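Side-chain contact in replicative DNA helicase (Helicobacter pylori, PDB 3GXV), which probably unwinds DNA at the replication fork as a hexameric, ATP-dependent motor and interacts with the primase that lays down primers: residues B[45-48]-B[49-53]. Residues are numbered along the deposited sequence; the frame is centred on the assembly and turned at random.
Sequences NGLF and FEIAL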
loop_
_atom_site.group_PDB
_atom_site.type_symbol
_atom_site.label_atom_id
_atom_site.label_comp_id
_atom_site.label_asym_id
_atom_site.label_seq_id
_atom_site.Cartn_x
_atom_site.Cartn_y
_atom_site.Cartn_z
ATOM N N ASN B 45 17.546 -5.152 1.172
ATOM C CA ASN B 45 16.456 -4.928 2.114
ATOM C C ASN B 45 16.422 -3.455 2.487
ATOM O O ASN B 45 15.359 -2.894 2.722
ATOM C CB ASN B 45 16.637 -5.772 3.378
ATOM C CG ASN B 45 16.424 -7.263 3.131
ATOM O OD1 ASN B 45 15.842 -7.666 2.123
ATOM N ND2 ASN B 45 16.885 -8.084 4.063
ATOM N N GLY B 46 17.600 -2.840 2.568
ATOM C CA GLY B 46 17.670 -1.424 2.873
ATOM C C GLY B 46 17.115 -0.664 1.678
ATOM O O GLY B 46 16.333 0.279 1.825
ATOM N N LEU B 47 17.517 -1.071 0.479
ATOM C CA LEU B 47 17.044 -0.424 -0.739
ATOM C C LEU B 47 15.513 -0.474 -0.761
ATOM O O LEU B 47 14.850 0.507 -1.140
ATOM C CB LEU B 47 17.629 -1.121 -1.978
ATOM C CG LEU B 47 17.282 -0.588 -3.382
ATOM C CD1 LEU B 47 17.220 0.933 -3.371
ATOM C CD2 LEU B 47 18.330 -1.076 -4.390
ATOM N N PHE B 48 14.966 -1.622 -0.353
ATOM C CA PHE B 48 13.521 -1.820 -0.288
ATOM C C PHE B 48 12.941 -0.826 0.722
ATOM O O PHE B 48 12.004 -0.100 0.407
ATOM C CB PHE B 48 13.191 -3.241 0.170
ATOM C CG PHE B 48 11.726 -3.576 0.111
ATOM C CD1 PHE B 48 11.177 -4.118 -1.037
ATOM C CD2 PHE B 48 10.900 -3.372 1.216
ATOM C CE1 PHE B 48 9.820 -4.454 -1.088
ATOM C CE2 PHE B 48 9.547 -3.703 1.175
ATOM C CZ PHE B 48 9.007 -4.249 0.023
ATOM N N PHE B 49 13.505 -0.795 1.928
ATOM C CA PHE B 49 13.040 0.128 2.963
ATOM C C PHE B 49 13.022 1.565 2.425
ATOM O O PHE B 49 12.147 2.369 2.753
ATOM C CB PHE B 49 13.955 0.055 4.194
ATOM C CG PHE B 49 13.384 0.727 5.419
ATOM C CD1 PHE B 49 12.132 0.353 5.913
ATOM C CD2 PHE B 49 14.074 1.760 6.050
ATOM C CE1 PHE B 49 11.581 0.999 7.010
ATOM C CE2 PHE B 49 13.525 2.415 7.157
ATOM C CZ PHE B 49 12.281 2.036 7.631
ATOM N N GLU B 50 14.003 1.865 1.585
ATOM C CA GLU B 50 14.171 3.180 0.991
ATOM C C GLU B 50 13.005 3.521 0.072
ATOM O O GLU B 50 12.373 4.569 0.213
ATOM C CB GLU B 50 15.476 3.183 0.203
ATOM C CG GLU B 50 16.115 4.532 -0.086
ATOM C CD GLU B 50 17.365 4.356 -0.933
ATOM O OE1 GLU B 50 17.223 4.161 -2.159
ATOM O OE2 GLU B 50 18.485 4.372 -0.372
ATOM N N ILE B 51 12.721 2.629 -0.876
ATOM C CA ILE B 51 11.627 2.849 -1.813
ATOM C C ILE B 51 10.306 2.940 -1.056
ATOM O O ILE B 51 9.409 3.696 -1.440
ATOM C CB ILE B 51 11.544 1.716 -2.861
ATOM C CG1 ILE B 51 12.805 1.714 -3.737
ATOM C CG2 ILE B 51 10.314 1.910 -3.731
ATOM C CD1 ILE B 51 13.017 0.418 -4.527
ATOM N N ALA B 52 10.194 2.180 0.028
ATOM C CA ALA B 52 8.975 2.183 0.824
ATOM C C ALA B 52 8.812 3.534 1.504
ATOM O O ALA B 52 7.734 4.123 1.475
ATOM C CB ALA B 52 9.012 1.060 1.864
ATOM N N LEU B 53 9.892 4.022 2.111
ATOM C CA LEU B 53 9.871 5.319 2.784
ATOM C C LEU B 53 9.402 6.377 1.797
ATOM O O LEU B 53 8.603 7.243 2.142
ATOM C CB LEU B 53 11.267 5.687 3.296
ATOM C CG LEU B 53 11.861 4.791 4.387
ATOM C CD1 LEU B 53 13.272 5.281 4.726
ATOM C CD2 LEU B 53 10.965 4.798 5.623
#
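In helix 43-57 of the all-helical DnaB N-terminal domain, Leu-47 meets Glu-50 three residues on and Ile-51 four residues on. Four successive i to i+4 backbone hydrogen bonds establish the alpha-helical geometry, from Phe-49 N to Asn-45 O (2.9 Å, N-H...O angle 165°) through to Ala-52 N to Phe-48 O (2.9 Å). Leu-47 contributes the side-chain to side-chain contacts: chi1 near 180° sets its CG beside the carbonyl carbon, chi2 (38°) then directs CD1, and Glu-50, extended beyond CG, brings OE1 to 3.4 Å from Leu-47 CD1, the two side chains running at a slant to each other. This is a van der Waals approach of a methyl to a carboxylate oxygen. Leu-47 CD1 and Ile-51 CD1 are 4.4 Å apart, a loose apolar contact. Ile-51 also sets CG1 beside its own backbone N, which brings CG1 to 3.5 Å from Leu-47 O, the same oxygen that accepts the Ile-51 N-H. Outward from the turn, Phe-48 packs on Leu-18 of helix 3-23 and Ile-85 of helix 79-87, Phe-49 touches helices 3-23 and 27-32, and Asn-45 ND2 hydrogen-bonds Glu-14 OE1, joining helix 43-57 to helix 3-23.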